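Local atomic coordinates of hypoxic response protein 1 (PDB entry 1Y5H), a protein that is of unknown function but forms a homodimer of CBS-domain subunits and, unlike some other CBS proteins, does not seem to bind AMP. Residues T28-Y33 with R58-K63; A91-M96 with A123-H128; N98-H103 with G118-A123. All blocks are in the same frame, centred on the assembly; numbering follows the deposited sequence.

Contact 1 of 3, residues T28-Y33 with R58-K63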
# COMPACT_ATOMS: atom_id res chain seq x y z
N THR A 28 -0.05 -7.89 13.25
CA THR A 28 -1.22 -8.64 12.81
C THR A 28 -2.47 -7.91 13.28
O THR A 28 -3.44 -7.78 12.54
CB THR A 28 -1.20 -10.07 13.39
OG1 THR A 28 -0.07 -10.78 12.86
CG2 THR A 28 -2.48 -10.81 13.02
N ALA A 29 -2.44 -7.41 14.51
CA ALA A 29 -3.60 -6.68 15.03
C ALA A 29 -3.82 -5.40 14.22
O ALA A 29 -4.95 -5.05 13.90
CB ALA A 29 -3.39 -6.35 16.50
N ALA A 30 -2.73 -4.71 13.89
CA ALA A 30 -2.82 -3.48 13.11
C ALA A 30 -3.42 -3.76 11.73
O ALA A 30 -4.18 -2.95 11.20
CB ALA A 30 -1.44 -2.84 12.97
N ALA A 31 -3.07 -4.90 11.15
CA ALA A 31 -3.58 -5.28 9.83
C ALA A 31 -5.09 -5.44 9.91
O ALA A 31 -5.81 -5.07 8.98
CB ALA A 31 -2.93 -6.58 9.37
N GLN A 32 -5.57 -6.00 11.01
CA GLN A 32 -7.01 -6.18 11.20
C GLN A 32 -7.74 -4.84 11.25
O GLN A 32 -8.84 -4.71 10.72
CB GLN A 32 -7.27 -6.97 12.48
CG GLN A 32 -6.74 -8.40 12.40
CD GLN A 32 -6.76 -9.12 13.74
OE1 GLN A 32 -6.40 -10.29 13.82
NE2 GLN A 32 -7.15 -8.42 14.79
N TYR A 33 -7.12 -3.84 11.88
CA TYR A 33 -7.75 -2.52 11.96
C TYR A 33 -7.83 -1.86 10.59
O TYR A 33 -8.79 -1.15 10.29
CB TYR A 33 -6.99 -1.60 12.92
CG TYR A 33 -7.01 -2.05 14.36
CD1 TYR A 33 -8.22 -2.31 15.01
CD2 TYR A 33 -5.83 -2.18 15.08
CE1 TYR A 33 -8.24 -2.69 16.35
CE2 TYR A 33 -5.84 -2.56 16.42
CZ TYR A 33 -7.05 -2.82 17.05
OH TYR A 33 -7.06 -3.19 18.38
N ARG A 58 2.01 -0.69 3.73
CA ARG A 58 3.27 -1.03 3.08
C ARG A 58 4.38 -1.20 4.12
O ARG A 58 5.27 -2.04 3.95
CB ARG A 58 3.68 0.02 2.05
CG ARG A 58 4.93 -0.38 1.28
CD ARG A 58 5.16 0.45 0.03
NE ARG A 58 6.40 0.05 -0.64
CZ ARG A 58 6.55 -1.06 -1.36
NH1 ARG A 58 5.54 -1.91 -1.52
NH2 ARG A 58 7.73 -1.34 -1.90
N ASP A 59 4.32 -0.42 5.20
CA ASP A 59 5.32 -0.52 6.27
C ASP A 59 5.34 -1.94 6.83
O ASP A 59 6.40 -2.51 7.06
CB ASP A 59 4.97 0.40 7.45
CG ASP A 59 5.36 1.85 7.21
OD1 ASP A 59 6.11 2.13 6.26
OD2 ASP A 59 4.91 2.70 8.02
N ILE A 60 4.15 -2.49 7.07
CA ILE A 60 4.03 -3.84 7.61
C ILE A 60 4.69 -4.86 6.69
O ILE A 60 5.35 -5.78 7.15
CB ILE A 60 2.54 -4.20 7.81
CG1 ILE A 60 1.95 -3.31 8.92
CG2 ILE A 60 2.40 -5.69 8.17
CD1 ILE A 60 0.47 -3.56 9.17
N VAL A 61 4.52 -4.67 5.39
CA VAL A 61 5.09 -5.58 4.42
C VAL A 61 6.60 -5.39 4.24
O VAL A 61 7.36 -6.36 4.29
CB VAL A 61 4.41 -5.42 3.03
CG1 VAL A 61 5.09 -6.31 1.99
CG2 VAL A 61 2.93 -5.78 3.13
N ILE A 62 7.01 -4.14 4.03
CA ILE A 62 8.42 -3.83 3.77
C ILE A 62 9.34 -3.77 4.99
O ILE A 62 10.45 -4.31 4.95
CB ILE A 62 8.55 -2.49 3.01
CG1 ILE A 62 7.72 -2.55 1.72
CG2 ILE A 62 10.01 -2.18 2.72
CD1 ILE A 62 8.11 -3.68 0.78
N LYS A 63 8.90 -3.10 6.05
CA LYS A 63 9.71 -2.98 7.25
C LYS A 63 9.43 -4.12 8.22
O LYS A 63 10.19 -4.35 9.15
CB LYS A 63 9.44 -1.64 7.94
CG LYS A 63 9.84 -0.42 7.13
CD LYS A 63 9.56 0.86 7.91
CE LYS A 63 9.93 2.10 7.10
NZ LYS A 63 9.68 3.35 7.87

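Contact 2 of 3, residues A91-M96 with A123-H128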
# COMPACT_ATOMS: atom_id res chain seq x y z
N ALA A 91 -3.16 24.48 12.48
CA ALA A 91 -2.41 24.56 11.24
C ALA A 91 -3.28 24.93 10.04
O ALA A 91 -4.44 24.54 9.95
CB ALA A 91 -1.70 23.22 10.97
N SER A 92 -2.69 25.68 9.11
CA SER A 92 -3.41 26.09 7.91
C SER A 92 -3.35 25.01 6.84
O SER A 92 -2.58 24.05 6.95
CB SER A 92 -2.79 27.37 7.34
OG SER A 92 -1.51 27.08 6.79
N ILE A 93 -4.15 25.18 5.79
CA ILE A 93 -4.16 24.23 4.69
C ILE A 93 -2.78 24.18 4.05
O ILE A 93 -2.29 23.11 3.69
CB ILE A 93 -5.20 24.65 3.62
CG1 ILE A 93 -6.61 24.43 4.16
CG2 ILE A 93 -4.99 23.87 2.33
CD1 ILE A 93 -7.72 24.92 3.24
N GLN A 94 -2.14 25.34 3.91
CA GLN A 94 -0.81 25.38 3.32
C GLN A 94 0.15 24.52 4.13
O GLN A 94 0.94 23.77 3.57
CB GLN A 94 -0.30 26.83 3.25
CG GLN A 94 -1.05 27.71 2.26
CD GLN A 94 -2.14 28.55 2.90
OE1 GLN A 94 -2.94 28.06 3.70
NE2 GLN A 94 -2.19 29.83 2.54
N GLU A 95 0.06 24.62 5.46
CA GLU A 95 0.93 23.84 6.33
C GLU A 95 0.66 22.34 6.16
O GLU A 95 1.60 21.54 6.08
CB GLU A 95 0.71 24.25 7.78
N MSE A 96 -0.61 21.97 6.11
CA MSE A 96 -0.97 20.56 5.94
C MSE A 96 -0.40 20.01 4.64
O MSE A 96 0.11 18.89 4.61
CB MSE A 96 -2.49 20.40 5.96
CG MSE A 96 -3.09 20.65 7.33
SE MSE A 96 -5.01 20.49 7.36
CE MSE A 96 -5.47 22.36 7.28
N ALA A 123 -8.01 14.41 0.64
CA ALA A 123 -9.37 14.52 0.12
C ALA A 123 -10.19 15.50 0.97
O ALA A 123 -11.03 16.23 0.44
CB ALA A 123 -10.04 13.16 0.12
N ASP A 124 -9.93 15.52 2.27
CA ASP A 124 -10.62 16.44 3.16
C ASP A 124 -10.30 17.88 2.75
O ASP A 124 -11.17 18.75 2.75
CB ASP A 124 -10.19 16.23 4.62
CG ASP A 124 -10.71 14.94 5.21
OD1 ASP A 124 -11.87 14.57 4.91
OD2 ASP A 124 -9.97 14.29 5.98
N ILE A 125 -9.04 18.12 2.40
CA ILE A 125 -8.61 19.46 1.99
C ILE A 125 -9.32 19.86 0.70
O ILE A 125 -9.80 20.99 0.58
CB ILE A 125 -7.08 19.51 1.79
CG1 ILE A 125 -6.38 19.28 3.13
CG2 ILE A 125 -6.67 20.86 1.21
CD1 ILE A 125 -4.86 19.23 3.04
N ALA A 126 -9.38 18.94 -0.26
CA ALA A 126 -10.04 19.22 -1.54
C ALA A 126 -11.52 19.55 -1.37
O ALA A 126 -12.06 20.42 -2.06
CB ALA A 126 -9.87 18.03 -2.47
N ARG A 127 -12.17 18.86 -0.44
CA ARG A 127 -13.59 19.06 -0.18
C ARG A 127 -13.92 20.40 0.47
O ARG A 127 -14.99 20.96 0.24
CB ARG A 127 -14.13 17.95 0.72
CG ARG A 127 -14.03 16.55 0.14
CD ARG A 127 -14.18 15.52 1.26
NE ARG A 127 -14.01 14.15 0.77
CZ ARG A 127 -13.52 13.16 1.50
NH1 ARG A 127 -13.15 13.37 2.76
NH2 ARG A 127 -13.41 11.94 0.98
N HIS A 128 -13.01 20.92 1.28
CA HIS A 128 -13.28 22.16 1.99
C HIS A 128 -12.39 23.36 1.67
O HIS A 128 -12.03 24.13 2.57
CB HIS A 128 -13.24 21.89 3.49
CG HIS A 128 -14.00 20.67 3.90
ND1 HIS A 128 -15.36 20.55 3.72
CD2 HIS A 128 -13.59 19.50 4.46
CE1 HIS A 128 -15.76 19.36 4.15
NE2 HIS A 128 -14.70 18.71 4.60

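Contact 3 of 3, residues N98-H103 with G118-A123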
# COMPACT_ATOMS: atom_id res chain seq x y z
N ASN A 98 2.19 21.17 3.13
CA ASN A 98 3.65 21.14 3.26
C ASN A 98 4.08 19.80 3.87
O ASN A 98 5.03 19.18 3.40
CB ASN A 98 4.16 22.28 4.15
CG ASN A 98 4.06 23.63 3.48
OD1 ASN A 98 4.13 23.74 2.26
ND2 ASN A 98 3.92 24.68 4.29
N VAL A 99 3.38 19.37 4.91
CA VAL A 99 3.71 18.11 5.57
C VAL A 99 3.48 16.94 4.62
O VAL A 99 4.33 16.05 4.50
CB VAL A 99 2.86 17.91 6.84
CG1 VAL A 99 3.10 16.52 7.41
CG2 VAL A 99 3.23 18.98 7.87
N MSE A 100 2.34 16.93 3.95
CA MSE A 100 2.01 15.87 3.02
C MSE A 100 3.04 15.77 1.90
O MSE A 100 3.41 14.67 1.49
CB MSE A 100 0.62 16.09 2.42
CG MSE A 100 -0.51 15.75 3.37
SE MSE A 100 -2.24 16.16 2.63
CE MSE A 100 -3.29 16.04 4.26
N GLU A 101 3.50 16.92 1.42
CA GLU A 101 4.48 16.95 0.34
C GLU A 101 5.82 16.38 0.78
O GLU A 101 6.38 15.49 0.14
CB GLU A 101 4.67 18.38 -0.16
N GLU A 102 6.34 16.90 1.89
CA GLU A 102 7.62 16.47 2.42
C GLU A 102 7.70 14.98 2.72
O GLU A 102 8.68 14.31 2.37
CB GLU A 102 7.96 17.27 3.67
N HIS A 103 6.66 14.44 3.36
CA HIS A 103 6.63 13.03 3.72
C HIS A 103 5.99 12.11 2.69
O HIS A 103 5.97 10.89 2.86
CB HIS A 103 5.93 12.88 5.08
CG HIS A 103 6.66 13.55 6.20
ND1 HIS A 103 7.72 12.96 6.86
CD2 HIS A 103 6.51 14.78 6.75
CE1 HIS A 103 8.19 13.80 7.76
NE2 HIS A 103 7.48 14.91 7.72
N GLY A 118 -7.38 14.02 15.80
CA GLY A 118 -8.01 13.68 14.55
C GLY A 118 -7.01 13.38 13.45
O GLY A 118 -5.80 13.41 13.69
N ILE A 119 -7.52 13.07 12.27
CA ILE A 119 -6.70 12.77 11.10
C ILE A 119 -7.25 13.58 9.94
O ILE A 119 -8.46 13.65 9.74
CB ILE A 119 -6.78 11.27 10.71
CG1 ILE A 119 -6.03 10.40 11.74
CG2 ILE A 119 -6.22 11.06 9.30
CD1 ILE A 119 -4.51 10.52 11.69
N VAL A 120 -6.36 14.21 9.17
CA VAL A 120 -6.80 14.98 8.01
C VAL A 120 -6.25 14.33 6.75
O VAL A 120 -5.07 13.99 6.70
CB VAL A 120 -6.31 16.44 8.08
CG1 VAL A 120 -6.74 17.18 6.83
CG2 VAL A 120 -6.89 17.13 9.30
N THR A 121 -7.10 14.14 5.75
CA THR A 121 -6.65 13.54 4.49
C THR A 121 -6.60 14.60 3.40
O THR A 121 -7.19 15.67 3.52
CB THR A 121 -7.59 12.42 4.00
OG1 THR A 121 -8.80 12.99 3.49
CG2 THR A 121 -7.91 11.47 5.14
N GLU A 122 -5.90 14.28 2.32
CA GLU A 122 -5.79 15.21 1.20
C GLU A 122 -7.18 15.45 0.62
O GLU A 122 -7.49 16.55 0.19
CB GLU A 122 -4.85 14.63 0.14
CG GLU A 122 -4.32 15.67 -0.82
CD GLU A 122 -3.17 15.14 -1.66
OE1 GLU A 122 -3.38 14.17 -2.41
OE2 GLU A 122 -2.06 15.70 -1.56
N ALA A 123 -8.01 14.41 0.64
CA ALA A 123 -9.37 14.52 0.12
C ALA A 123 -10.19 15.50 0.97
O ALA A 123 -11.03 16.23 0.44
CB ALA A 123 -10.04 13.16 0.12

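Contact 1 of 3, residues T28-Y33 with R58-K63
Ile60 reaches across from helix 57-65 to the alanine-lined side of helix 27-37, and one methyl group, CD1, does nearly all the touching. That methyl lies 4.3 Å from Ala30 CB and 4.3 Å from the backbone N of Ala31, so it rests against the nitrogen end of the Ala30-Ala31 peptide as well as against a side chain. Ala31 CB stands slightly farther off, 4.6 Å from the same Ile60 CD1. The extended outer bond of Ile60 (chi2 178°) carries CD1 to the far end of its branch and lets it bridge two helices whose nearest CA atoms, those of Ala31 and Ile60, are 8.1 Å apart. In the next shell, Leu55 of strand 51-56 packs on both Ala30 and Ile60, and Leu42 of strand 41-45 also meets Ala30. The second subunit adds Val61 against Ala31 and Leu65 against Ile60, which places the pair at the dimer interface. The two helices are those of the first CBS motif, lying over its strands. With no hydrogen bond or charge pair crossing it, the contact is a light one made by van der Waals contact, methyl to methyl and methyl to backbone, in which small alanines admit the long isoleucine arm.

Contact 2 of 3, residues A91-M96 with A123-H128
Ile93 and Ile125 meet methyl to methyl, CG2 of Ile93 lying 3.6 Å from CG2 of Ile125. In both residues CG2 stands anti to the backbone N, and the two side chains run alongside one another, pointing opposite ways; the CA atoms of Ile93 and Ile125 are 7.1 Å apart. The other branch of Ile125 meets the residue one turn after Ile93: its CD1 sits 3.9 Å from Met96 CB. Met96, present as selenomethionine, touches through the root of its side chain, while its end is bent at the selenium (chi3 -100°). Ile125 is thus held at both branches by residues one helical turn apart. A looser approach closes the border, Ile93 CD1 standing 4.4 Å from His128 O.

No hydrogen bond or salt bridge crosses between the segments. Ser92, the N-cap of helix 93-103, accepts from Glu95 N through OG (3.2 Å, 161° at the hydrogen). On the other helix Arg127 NH1 forms a salt bridge with Asp124 OD1 at 2.8 Å, while Asp124 OD2 accepts from Thr121 N, and Ala123 CB lies over one face of the Arg127 guanidinium. The imidazole of His128, just past the helix, has Arg127 CB over the centre of one face; by similarity this histidine is a zinc ligand.

Helix 10-13 packs beside the pair, its Ile13 touching Met96, Ile125 and His128, and its Ala10 touching Met96. Ile125 also leans on Leu97 and Met100 farther along helix 93-103. The contact therefore joins the two helices of the second CBS motif at the N-terminal end of one and the C-terminal end of the other, with the N-terminal helix beside them.

Contact 3 of 3, residues N98-H103 with G118-A123
Met100 alone spans the gap from helix 93-103 to the point where strand 115-121 turns into helix 122-127. Just before it, Val99 packs on Val108 and Tyr85 and so anchors the helix to the sheet and the loop beside it. Met100, present as selenomethionine, runs out almost straight (chi3 -166°) and ends against backbone: its CE lies 3.7 Å from Val120 O, with Thr121 C and Glu122 N equally near. The selenium comes against the stem of Glu122, SE being 3.9 Å from CB and 4.1 Å from CG of that residue, and the two chains pass at a slant. Val120 CG1 is a more distant neighbour, 4.5 Å from Met100 CE. At the end of the segment His103, by similarity a zinc ligand, turns its ring edge to Val99 O in plane and stacks with Tyr85.

The backbone that receives the methyl is itself fixed. Thr121 is the N-cap of helix 122-127: its OG1 stands 3.0 Å from Asp124 N, while Asp124 OD2 takes the N-H of Thr121, the reciprocal pair of a capping box. No hydrogen bond crosses between the segments. The extended side chain of Met100 lays its terminal methyl on a peptide surface by van der Waals contact, leaving the strand's pairing with Val108 and the helix cap to hold that surface in place.

How the contacts relate
From the N terminus, contact 1 closes first: helix 27-37 leads through strands 41-45 and 51-56 to helix 57-65, completing a loop within the first CBS motif. The chain then enters the second motif, where helix 93-103, strands 107-112 and 115-121, and helix 122-127 repeat that order. Contact 3 closes the inner loop there and is nested within the loop of contact 2; they share Ala123, and Met96 SE lies 3.8 Å from Val120 CG1. Together they tie helix 93-103 to helix 122-127 and the strand before it. Contact 1 lies on the opposite side of the chain's centre, about 20 Å from contact 3 between centres, and touches neither.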